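Local coordinates for protein peptidase, C14 family (Geobacter sulfurreducens PCA, PDB 3BIJ) that probably acts as a cysteine-type endopeptidase of the caspase-like C14 family, although its substrates and cellular role are uncharacterised, at residues A[20-25]-A[166-171]. Numbering follows the deposited sequence.
Sequences GGWAGK and AMPQSV
Trp22 lays its indole against three apolar side chains of 166-171, those of Met167, Pro168 and Val171. No hydrogen bond crosses between the segments. The packing is tightest at the six-membered ring. There Met167, a selenomethionine in this crystal, brings CG to 3.4 Å from Trp22 CZ3. Its SE approaches the same ring obliquely, 4.6 Å from the centroid and 49° off the ring normal, as a Met-aromatic contact. Pro168 CD also comes in obliquely, 3.5 Å from Trp22 CZ2. Val171 covers the pyrrole half: its CG2 stands over the face in a CH-pi contact, 4.0 Å from the centroid of the five-membered ring. Val171 CG1 reaches Trp22 CE3 at 3.6 Å, because it is set anti to the backbone N (chi1 173°). The opposite face of the indole rests on the CA of Gly24, in its own loop.

In the caspase-like fold of this chain, the contact joins the loop between strand 4-10 and helix 29-42 to the start of helix 169-178, with Pro168 at the N-cap position. The ring of His84 also meets the indole. Phe219 of the second subunit packs on Trp22, Pro168 and Val171, so the cluster extends into the subunit interface.

With an alanine at position 22, a gap is likely to open between Gly24 and Val171, and Met167 SE to lose its aromatic partner.

The contact is looser toward Pro168. Met167 and Val171 are buried, whereas Pro168 is partly exposed and gives the ring little more than its CD. Gly20 O accepts a hydrogen bond from Arg174 NH2, further along the same helix as Val171.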
ATOM      1  N   GLY A  20      -9.639  10.174  32.671  1.00 54.39           N
ATOM      2  CA  GLY A  20      -9.218   8.810  32.939  1.00 50.72           C
ATOM      3  C   GLY A  20      -7.770   8.491  32.606  1.00 56.40           C
ATOM      4  O   GLY A  20      -7.482   7.412  32.096  1.00 57.32           O
ATOM      5  N   GLY A  21      -6.858   9.420  32.876  1.00 55.76           N
ATOM      6  CA  GLY A  21      -5.453   9.161  32.604  1.00 51.50           C
ATOM      7  C   GLY A  21      -4.957   9.539  31.223  1.00 48.13           C
ATOM      8  O   GLY A  21      -3.785   9.353  30.903  1.00 43.83           O
ATOM      9  N   TRP A  22      -5.843  10.078  30.399  1.00 49.29           N
ATOM     10  CA  TRP A  22      -5.483  10.488  29.046  1.00 43.97           C
ATOM     11  C   TRP A  22      -5.061  11.951  29.065  1.00 44.07           C
ATOM     12  O   TRP A  22      -5.771  12.791  29.618  1.00 44.29           O
ATOM     13  CB  TRP A  22      -6.689  10.331  28.132  1.00 44.45           C
ATOM     14  CG  TRP A  22      -6.397  10.635  26.703  1.00 49.10           C
ATOM     15  CD1 TRP A  22      -5.501   9.996  25.907  1.00 49.68           C
ATOM     16  CD2 TRP A  22      -7.079  11.573  25.867  1.00 47.12           C
ATOM     17  NE1 TRP A  22      -5.591  10.457  24.621  1.00 47.24           N
ATOM     18  CE2 TRP A  22      -6.554  11.427  24.567  1.00 48.44           C
ATOM     19  CE3 TRP A  22      -8.090  12.516  26.084  1.00 48.96           C
ATOM     20  CZ2 TRP A  22      -7.002  12.184  23.493  1.00 42.09           C
ATOM     21  CZ3 TRP A  22      -8.533  13.269  25.015  1.00 41.99           C
ATOM     22  CH2 TRP A  22      -7.991  13.096  23.734  1.00 44.27           C
ATOM     23  N   ALA A  23      -3.923  12.263  28.457  1.00 40.91           N
ATOM     24  CA  ALA A  23      -3.439  13.640  28.428  1.00 50.75           C
ATOM     25  C   ALA A  23      -3.850  14.392  27.155  1.00 53.19           C
ATOM     26  O   ALA A  23      -3.711  15.619  27.072  1.00 55.52           O
ATOM     27  CB  ALA A  23      -1.916  13.658  28.576  1.00 46.77           C
ATOM     28  N   GLY A  24      -4.354  13.648  26.172  1.00 49.44           N
ATOM     29  CA  GLY A  24      -4.772  14.247  24.917  1.00 45.13           C
ATOM     30  C   GLY A  24      -3.705  15.139  24.321  1.00 46.54           C
ATOM     31  O   GLY A  24      -3.987  16.235  23.840  1.00 55.97           O
ATOM     32  N   LYS A  25      -2.464  14.669  24.352  1.00 50.75           N
ATOM     33  CA  LYS A  25      -1.339  15.433  23.827  1.00 46.45           C
ATOM     34  C   LYS A  25      -1.409  15.731  22.331  1.00 49.41           C
ATOM     35  O   LYS A  25      -1.779  14.878  21.516  1.00 55.97           O
ATOM     36  CB  LYS A  25      -0.033  14.699  24.142  1.00 48.12           C
ATOM     37  CG  LYS A  25       0.405  14.785  25.612  1.00 66.05           C
ATOM     38  CD  LYS A  25       1.525  15.817  25.828  1.00 73.25           C
ATOM     39  CE  LYS A  25       1.106  17.210  25.322  1.00 80.50           C
ATOM     40  NZ  LYS A  25       2.167  18.275  25.411  1.00 67.76           N
ATOM     41  N   ALA A 166      -9.099  14.215  17.539  1.00 39.07           N
ATOM     42  CA  ALA A 166     -10.317  13.594  18.037  1.00 44.59           C
ATOM     43  C   ALA A 166      -9.955  12.670  19.188  1.00 47.10           C
ATOM     44  O   ALA A 166      -8.996  11.897  19.106  1.00 51.22           O
ATOM     45  CB  ALA A 166     -10.995  12.802  16.933  1.00 39.78           C
HETATM   46  N   MSE A 167     -10.727  12.749  20.262  1.00 40.65           N
HETATM   47  CA  MSE A 167     -10.478  11.904  21.409  1.00 45.59           C
HETATM   48  C   MSE A 167     -10.880  10.478  21.032  1.00 50.81           C
HETATM   49  O   MSE A 167     -11.939  10.260  20.429  1.00 46.00           O
HETATM   50  CB  MSE A 167     -11.283  12.408  22.609  1.00 45.77           C
HETATM   51  CG  MSE A 167     -11.213  11.528  23.838  1.00 64.22           C
HETATM   52 SE   MSE A 167     -12.123  12.339  25.371  1.00 81.34          SE
HETATM   53  CE  MSE A 167     -13.946  12.403  24.659  1.00 67.76           C
ATOM     54  N   PRO A 168     -10.019   9.489  21.335  1.00 47.59           N
ATOM     55  CA  PRO A 168     -10.362   8.104  20.997  1.00 41.72           C
ATOM     56  C   PRO A 168     -11.603   7.630  21.747  1.00 39.34           C
ATOM     57  O   PRO A 168     -11.786   7.943  22.921  1.00 44.66           O
ATOM     58  CB  PRO A 168      -9.097   7.333  21.360  1.00 30.08           C
ATOM     59  CG  PRO A 168      -8.445   8.194  22.387  1.00 41.97           C
ATOM     60  CD  PRO A 168      -8.648   9.574  21.864  1.00 45.99           C
ATOM     61  N   GLN A 169     -12.453   6.878  21.060  1.00 44.74           N
ATOM     62  CA  GLN A 169     -13.691   6.398  21.652  1.00 49.12           C
ATOM     63  C   GLN A 169     -13.517   5.719  22.995  1.00 50.68           C
ATOM     64  O   GLN A 169     -14.345   5.879  23.890  1.00 54.00           O
ATOM     65  CB  GLN A 169     -14.400   5.457  20.690  1.00 48.65           C
ATOM     66  CG  GLN A 169     -14.872   6.142  19.430  1.00 54.13           C
ATOM     67  CD  GLN A 169     -15.688   5.225  18.550  1.00 62.90           C
ATOM     68  OE1 GLN A 169     -16.160   5.633  17.489  1.00 67.00           O
ATOM     69  NE2 GLN A 169     -15.864   3.976  18.985  1.00 64.81           N
ATOM     70  N   SER A 170     -12.449   4.949  23.150  1.00 48.18           N
ATOM     71  CA  SER A 170     -12.234   4.284  24.424  1.00 46.63           C
ATOM     72  C   SER A 170     -12.130   5.302  25.559  1.00 47.79           C
ATOM     73  O   SER A 170     -12.790   5.166  26.591  1.00 46.65           O
ATOM     74  CB  SER A 170     -10.981   3.434  24.348  1.00 47.57           C
ATOM     75  OG  SER A 170     -11.165   2.462  23.336  1.00 71.90           O
ATOM     76  N   VAL A 171     -11.311   6.330  25.352  1.00 43.54           N
ATOM     77  CA  VAL A 171     -11.124   7.382  26.336  1.00 44.26           C
ATOM     78  C   VAL A 171     -12.423   8.136  26.581  1.00 47.54           C
ATOM     79  O   VAL A 171     -12.719   8.513  27.709  1.00 52.89           O
ATOM     80  CB  VAL A 171     -10.056   8.390  25.871  1.00 49.33           C
ATOM     81  CG1 VAL A 171      -9.990   9.575  26.834  1.00 55.50           C
ATOM     82  CG2 VAL A 171      -8.704   7.706  25.792  1.00 40.37           C
TER